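Local coordinates for protein N-acetyl-beta-D glucosaminidase (Rhizomucor miehei CAU432, PDB 4ZM6) that binds acetyl-CoA and, as a multi-domain family 3 glycoside hydrolase, probably both removes terminal beta-N-acetylglucosamine residues and acetylates glucosamine, at residues Asn456-Pro459 and Phe460-Arg463; Met487-Pro490 and Gln491-Thr494; Gln703-Met706 and Leu707-Ile711. All coordinates share one frame; numbering follows the deposited sequence.

Contact 1 of 3, residues Asn456-Pro459 and Phe460-Arg463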
loop_
_atom_site.group_PDB
_atom_site.type_symbol
_atom_site.label_atom_id
_atom_site.label_comp_id
_atom_site.label_asym_id
_atom_site.label_seq_id
_atom_site.Cartn_x
_atom_site.Cartn_y
_atom_site.Cartn_z
ATOM N N ASN A 456 -14.980 -8.442 -31.725
ATOM C CA ASN A 456 -13.521 -8.654 -31.724
ATOM C C ASN A 456 -13.079 -10.125 -31.702
ATOM O O ASN A 456 -11.880 -10.402 -31.609
ATOM C CB ASN A 456 -12.840 -7.858 -30.580
ATOM C CG ASN A 456 -13.018 -8.487 -29.189
ATOM O OD1 ASN A 456 -12.352 -8.075 -28.233
ATOM N ND2 ASN A 456 -13.905 -9.470 -29.065
ATOM N N LEU A 457 -14.053 -11.041 -31.755
ATOM C CA LEU A 457 -13.833 -12.485 -31.895
ATOM C C LEU A 457 -14.645 -13.117 -33.041
ATOM O O LEU A 457 -14.529 -14.317 -33.275
ATOM C CB LEU A 457 -14.208 -13.182 -30.573
ATOM C CG LEU A 457 -13.164 -13.470 -29.475
ATOM C CD1 LEU A 457 -11.915 -12.592 -29.515
ATOM C CD2 LEU A 457 -13.820 -13.390 -28.098
ATOM N N TYR A 458 -15.459 -12.324 -33.748
ATOM C CA TYR A 458 -16.397 -12.829 -34.771
ATOM C C TYR A 458 -16.513 -11.849 -35.947
ATOM O O TYR A 458 -17.464 -11.068 -36.012
ATOM C CB TYR A 458 -17.787 -13.059 -34.173
ATOM C CG TYR A 458 -17.874 -14.214 -33.203
ATOM C CD1 TYR A 458 -17.923 -15.528 -33.660
ATOM C CD2 TYR A 458 -17.920 -13.992 -31.829
ATOM C CE1 TYR A 458 -18.005 -16.592 -32.774
ATOM C CE2 TYR A 458 -18.004 -15.046 -30.936
ATOM C CZ TYR A 458 -18.046 -16.346 -31.411
ATOM O OH TYR A 458 -18.133 -17.398 -30.523
ATOM N N PRO A 459 -15.552 -11.901 -36.888
ATOM C CA PRO A 459 -15.392 -10.991 -38.035
ATOM C C PRO A 459 -16.658 -10.520 -38.760
ATOM O O PRO A 459 -16.693 -9.380 -39.232
ATOM C CB PRO A 459 -14.527 -11.806 -38.993
ATOM C CG PRO A 459 -13.669 -12.621 -38.090
ATOM C CD PRO A 459 -14.464 -12.898 -36.844
ATOM N N PHE A 460 -17.679 -11.368 -38.874
ATOM C CA PHE A 460 -18.895 -10.962 -39.606
ATOM C C PHE A 460 -19.561 -9.731 -38.980
ATOM O O PHE A 460 -20.136 -8.901 -39.692
ATOM C CB PHE A 460 -19.884 -12.131 -39.786
ATOM C CG PHE A 460 -20.666 -12.491 -38.553
ATOM C CD1 PHE A 460 -20.169 -13.421 -37.639
ATOM C CD2 PHE A 460 -21.916 -11.932 -38.321
ATOM C CE1 PHE A 460 -20.895 -13.773 -36.510
ATOM C CE2 PHE A 460 -22.644 -12.277 -37.190
ATOM C CZ PHE A 460 -22.135 -13.201 -36.284
ATOM N N GLN A 461 -19.436 -9.610 -37.658
ATOM C CA GLN A 461 -19.956 -8.466 -36.917
ATOM C C GLN A 461 -19.181 -7.189 -37.223
ATOM O O GLN A 461 -19.770 -6.116 -37.356
ATOM C CB GLN A 461 -19.910 -8.733 -35.410
ATOM C CG GLN A 461 -20.720 -9.932 -34.946
ATOM C CD GLN A 461 -20.639 -10.109 -33.442
ATOM O OE1 GLN A 461 -20.664 -9.132 -32.697
ATOM N NE2 GLN A 461 -20.536 -11.356 -32.987
ATOM N N VAL A 462 -17.862 -7.302 -37.326
ATOM C CA VAL A 462 -17.030 -6.143 -37.634
ATOM C C VAL A 462 -17.371 -5.593 -39.014
ATOM O O VAL A 462 -17.441 -4.378 -39.190
ATOM C CB VAL A 462 -15.524 -6.467 -37.555
ATOM C CG1 VAL A 462 -14.690 -5.282 -38.038
ATOM C CG2 VAL A 462 -15.140 -6.843 -36.128
ATOM N N ARG A 463 -17.590 -6.487 -39.981
ATOM C CA ARG A 463 -17.950 -6.086 -41.347
ATOM C C ARG A 463 -19.323 -5.414 -41.373
ATOM O O ARG A 463 -19.497 -4.358 -41.987
ATOM C CB ARG A 463 -17.939 -7.293 -42.289
ATOM C CG ARG A 463 -16.572 -7.937 -42.470
ATOM C CD ARG A 463 -16.597 -9.027 -43.535
ATOM N NE ARG A 463 -15.617 -10.077 -43.241
ATOM C CZ ARG A 463 -15.892 -11.277 -42.721
ATOM N NH1 ARG A 463 -17.140 -11.653 -42.449
ATOM N NH2 ARG A 463 -14.896 -12.127 -42.489
#
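Y458 and P459 meet F460, Q461 and R463 in a local contact at the opening turn of helix 459-471, which follows strand 447-452 in an alpha/beta domain and leads to the neighbouring parallel strand 475-479. Two backbone bonds set the turn: Q461 N reaches Y458 O at 3.0 Å, and R463 N reaches P459 O at 3.1 Å with the N-H nearly straight at 162°. Alongside them, the Y458 and Q461 side chains run the same way, ring and amide planes only 8° apart, and Q461 NE2 comes 3.4 Å from Y458 CB. The F460 side chain, with CG lodged between its own N and carbonyl carbon (chi1 76°), swings back so that CE1 is 4.0 Å from Y458 CB, while Q461 CG sits over one face of the ring, toward its rim. R463, bent at chi3, brings a face of its guanidinium over P459, R463 NH2 lying 3.5 Å from P459 CB. Q461 OE1 accepts a hydrogen bond from A453 N in the preceding loop. The polar bonds, two from the backbone and one from the buried Q461 amide, thus fix how the helix starts relative to the loop after strand 447-452, whereas F460 adds an apolar touch on Y458 CB.

Contact 2 of 3, residues Met487-Pro490 and Gln491-Thr494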
loop_
_atom_site.group_PDB
_atom_site.type_symbol
_atom_site.label_atom_id
_atom_site.label_comp_id
_atom_site.label_asym_id
_atom_site.label_seq_id
_atom_site.Cartn_x
_atom_site.Cartn_y
_atom_site.Cartn_z
ATOM N N MET A 487 -12.684 -1.364 -30.590
ATOM C CA MET A 487 -11.306 -1.422 -31.072
ATOM C C MET A 487 -11.245 -1.812 -32.555
ATOM O O MET A 487 -10.322 -1.408 -33.262
ATOM C CB MET A 487 -10.478 -2.393 -30.224
ATOM C CG MET A 487 -10.761 -3.861 -30.496
ATOM S SD MET A 487 -10.063 -4.936 -29.238
ATOM C CE MET A 487 -8.310 -4.759 -29.573
ATOM N N CYS A 488 -12.226 -2.594 -33.011
ATOM C CA CYS A 488 -12.338 -3.013 -34.415
ATOM C C CYS A 488 -13.000 -1.981 -35.351
ATOM O O CYS A 488 -12.951 -2.135 -36.571
ATOM C CB CYS A 488 -13.105 -4.338 -34.500
ATOM S SG CYS A 488 -12.352 -5.682 -33.548
ATOM N N PHE A 489 -13.623 -0.945 -34.790
ATOM C CA PHE A 489 -14.243 0.115 -35.595
ATOM C C PHE A 489 -14.232 1.474 -34.874
ATOM O O PHE A 489 -15.279 1.979 -34.471
ATOM C CB PHE A 489 -15.668 -0.287 -36.014
ATOM C CG PHE A 489 -16.442 -1.027 -34.946
ATOM C CD1 PHE A 489 -17.157 -0.341 -33.971
ATOM C CD2 PHE A 489 -16.469 -2.417 -34.930
ATOM C CE1 PHE A 489 -17.873 -1.027 -32.998
ATOM C CE2 PHE A 489 -17.180 -3.103 -33.958
ATOM C CZ PHE A 489 -17.882 -2.407 -32.989
ATOM N N PRO A 490 -13.041 2.080 -34.719
ATOM C CA PRO A 490 -12.952 3.361 -34.001
ATOM C C PRO A 490 -13.620 4.548 -34.709
ATOM O O PRO A 490 -13.813 5.589 -34.093
ATOM C CB PRO A 490 -11.437 3.604 -33.875
ATOM C CG PRO A 490 -10.777 2.323 -34.258
ATOM C CD PRO A 490 -11.719 1.607 -35.169
ATOM N N GLN A 491 -13.961 4.391 -35.988
ATOM C CA GLN A 491 -14.660 5.438 -36.745
ATOM C C GLN A 491 -16.057 5.680 -36.166
ATOM O O GLN A 491 -16.583 6.795 -36.245
ATOM C CB GLN A 491 -14.815 5.089 -38.241
ATOM C CG GLN A 491 -13.820 4.094 -38.843
ATOM C CD GLN A 491 -14.259 2.632 -38.717
ATOM O OE1 GLN A 491 -15.446 2.304 -38.837
ATOM N NE2 GLN A 491 -13.294 1.746 -38.494
ATOM N N VAL A 492 -16.652 4.625 -35.606
ATOM C CA VAL A 492 -18.006 4.687 -35.063
ATOM C C VAL A 492 -18.076 5.778 -34.007
ATOM O O VAL A 492 -17.373 5.723 -33.006
ATOM C CB VAL A 492 -18.447 3.334 -34.465
ATOM C CG1 VAL A 492 -19.756 3.475 -33.700
ATOM C CG2 VAL A 492 -18.595 2.299 -35.569
ATOM N N ASP A 493 -18.929 6.768 -34.259
ATOM C CA ASP A 493 -19.027 7.964 -33.424
ATOM C C ASP A 493 -19.828 7.737 -32.153
ATOM O O ASP A 493 -19.656 8.468 -31.173
ATOM C CB ASP A 493 -19.666 9.110 -34.217
ATOM C CG ASP A 493 -18.758 9.650 -35.310
ATOM O OD1 ASP A 493 -17.530 9.730 -35.084
ATOM O OD2 ASP A 493 -19.276 10.006 -36.392
ATOM N N THR A 494 -20.700 6.733 -32.156
ATOM C CA THR A 494 -21.622 6.543 -31.037
ATOM C C THR A 494 -21.702 5.059 -30.642
ATOM O O THR A 494 -22.238 4.230 -31.376
ATOM C CB THR A 494 -22.992 7.221 -31.319
ATOM O OG1 THR A 494 -24.061 6.470 -30.733
ATOM C CG2 THR A 494 -23.227 7.389 -32.819
#
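Q491 folds back across the chain it has just left, laying its amide against F489 and P490. A bend at chi2 (89°) turns the carboxamide round, and its two ends then touch different neighbours: NE2 lies 3.5 Å from F489 CA and 3.7 Å from P490 CD, while OE1 faces F489 CB at 3.8 Å. These are contacts of a polar group with carbon, made by an exposed residue that also touches Q469 of helix 459-471. F489 and V492 are buried instead. The F489 ring and the V492 side chain run side by side in the same direction, CD1 meeting V492 CG2 at 3.4 Å, and both residues pack on V465 of helix 459-471 and V477 of strand 475-479. The bend that brings them together is a type I beta turn from F489 to V492, in the loop joining strand 475-479 to strand 494-497 of the mixed six-stranded sheet of this alpha/beta domain. V492 N closes it on F489 O at 3.2 Å, the donor standing well above the carbonyl plane, 48° out of it. P490 fills the second position of the turn, its ring holding phi at -67°, close to the -60° of a type I turn. R378 holds both the turn and the residue after it, donating from NH2 to P490 O and from NE in a salt bridge with D493 OD1.

Contact 3 of 3, residues Gln703-Met706 and Leu707-Ile711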
loop_
_atom_site.group_PDB
_atom_site.type_symbol
_atom_site.label_atom_id
_atom_site.label_comp_id
_atom_site.label_asym_id
_atom_site.label_seq_id
_atom_site.Cartn_x
_atom_site.Cartn_y
_atom_site.Cartn_z
ATOM N N GLN A 703 -34.533 12.984 48.919
ATOM C CA GLN A 703 -33.690 13.312 50.071
ATOM C C GLN A 703 -34.010 12.407 51.245
ATOM O O GLN A 703 -33.113 11.838 51.861
ATOM C CB GLN A 703 -33.910 14.756 50.509
ATOM C CG GLN A 703 -33.465 15.792 49.492
ATOM C CD GLN A 703 -33.139 17.132 50.122
ATOM O OE1 GLN A 703 -32.599 17.189 51.225
ATOM N NE2 GLN A 703 -33.459 18.217 49.423
ATOM N N ALA A 704 -35.303 12.295 51.546
ATOM C CA ALA A 704 -35.796 11.438 52.624
ATOM C C ALA A 704 -35.480 9.967 52.367
ATOM O O ALA A 704 -35.059 9.254 53.279
ATOM C CB ALA A 704 -37.295 11.627 52.795
ATOM N N ARG A 705 -35.683 9.525 51.127
ATOM C CA ARG A 705 -35.385 8.144 50.735
ATOM C C ARG A 705 -33.893 7.834 50.902
ATOM O O ARG A 705 -33.526 6.836 51.534
ATOM C CB ARG A 705 -35.819 7.894 49.286
ATOM C CG ARG A 705 -35.808 6.434 48.849
ATOM C CD ARG A 705 -37.125 5.728 49.134
ATOM N NE ARG A 705 -37.280 4.522 48.317
ATOM C CZ ARG A 705 -37.648 4.507 47.032
ATOM N NH1 ARG A 705 -37.908 5.639 46.381
ATOM N NH2 ARG A 705 -37.750 3.347 46.388
ATOM N N MET A 706 -33.041 8.693 50.348
ATOM C CA MET A 706 -31.590 8.495 50.454
ATOM C C MET A 706 -31.092 8.630 51.885
ATOM O O MET A 706 -30.133 7.960 52.271
ATOM C CB MET A 706 -30.816 9.444 49.529
ATOM C CG MET A 706 -30.176 8.767 48.318
ATOM S SD MET A 706 -31.317 7.979 47.171
ATOM C CE MET A 706 -31.442 6.303 47.787
ATOM N N LEU A 707 -31.744 9.495 52.660
ATOM C CA LEU A 707 -31.478 9.608 54.090
ATOM C C LEU A 707 -31.864 8.313 54.795
ATOM O O LEU A 707 -31.063 7.751 55.542
ATOM C CB LEU A 707 -32.241 10.793 54.692
ATOM C CG LEU A 707 -32.140 10.988 56.212
ATOM C CD1 LEU A 707 -30.691 11.095 56.672
ATOM C CD2 LEU A 707 -32.940 12.212 56.638
ATOM N N LYS A 708 -33.077 7.831 54.534
ATOM C CA LYS A 708 -33.567 6.589 55.144
ATOM C C LYS A 708 -32.727 5.362 54.769
ATOM O O LYS A 708 -32.439 4.526 55.622
ATOM C CB LYS A 708 -35.038 6.340 54.782
ATOM C CG LYS A 708 -35.649 5.173 55.547
ATOM C CD LYS A 708 -37.170 5.212 55.581
ATOM C CE LYS A 708 -37.704 4.376 56.739
ATOM N NZ LYS A 708 -39.189 4.419 56.856
ATOM N N GLU A 709 -32.335 5.264 53.500
ATOM C CA GLU A 709 -31.520 4.142 53.026
ATOM C C GLU A 709 -30.048 4.232 53.461
ATOM O O GLU A 709 -29.293 3.265 53.297
ATOM C CB GLU A 709 -31.606 4.028 51.499
ATOM C CG GLU A 709 -32.999 3.699 50.965
ATOM C CD GLU A 709 -33.432 2.260 51.208
ATOM O OE1 GLU A 709 -32.630 1.463 51.744
ATOM O OE2 GLU A 709 -34.586 1.926 50.856
ATOM N N LYS A 710 -29.657 5.387 54.011
ATOM C CA LYS A 710 -28.286 5.645 54.480
ATOM C C LYS A 710 -27.270 5.532 53.344
ATOM O O LYS A 710 -26.266 4.827 53.441
ATOM C CB LYS A 710 -27.902 4.725 55.650
ATOM C CG LYS A 710 -28.864 4.777 56.830
ATOM C CD LYS A 710 -28.145 4.734 58.175
ATOM C CE LYS A 710 -27.190 3.555 58.314
ATOM N NZ LYS A 710 -27.821 2.251 57.965
ATOM N N ILE A 711 -27.557 6.241 52.264
ATOM C CA ILE A 711 -26.715 6.231 51.082
ATOM C C ILE A 711 -25.739 7.404 51.140
ATOM O O ILE A 711 -26.127 8.527 51.470
ATOM C CB ILE A 711 -27.576 6.347 49.804
ATOM C CG1 ILE A 711 -28.635 5.230 49.753
ATOM C CG2 ILE A 711 -26.705 6.349 48.550
ATOM C CD1 ILE A 711 -28.092 3.835 49.528
#
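M706 and I711 meet where helix 700-709 ends and strand 711-715 begins. The apolar part of the contact is theirs: the M706 chain, bent at both chi2 and chi3, crosses the isoleucine at an angle, with CE 3.6 Å from I711 CG1 and CG 3.9 Å from I711 CB. I811 of helix 811-825 packs on both side chains. The backbone bonds come in two sets. L707 N, K708 N and E709 N bond to Q703 O, A704 O and R705 O, the regular helical pattern, at 2.7 to 2.8 Å. The helix then stops in a Schellman motif: K710 takes a positive phi (61°), I711 N reaches back to M706 O at 3.1 Å, and K710 N bonds to L707 O. M706 and I711 are the pair of positions whose side chains a Schellman motif commonly brings together. Charged groups lie on the flank of the last turn. R705 NE stands 4.5 Å from E709 OE2, too far for a salt bridge but probably mildly attractive, and E709 OE1 instead pairs with R809. E709 CG, beside its own backbone N, lies 3.2 Å from R705 O, one turn back.

Overall arrangement
Contacts 1 and 2 are neighbours in the same alpha/beta domain, their centres 13 Å apart: each lies in a connection that follows a strand of its six-stranded sheet. They touch directly, V462 CG2 lying 3.6 Å from C488 CB and N456 CA 3.7 Å from C488 SG, so the first turn of helix 459-471 and the chain before it pack on C488, just ahead of the turn of contact 2. Contact 3 stands on the opposite side of the chain's centre, about 92 Å from contact 1 and 88 Å from contact 2 between centres, at the helix leading into strand 711-715. All three lie away from the acetyl-CoA pocket, whose residues, such as R520, G626 and K676, fall between contacts 2 and 3 in sequence.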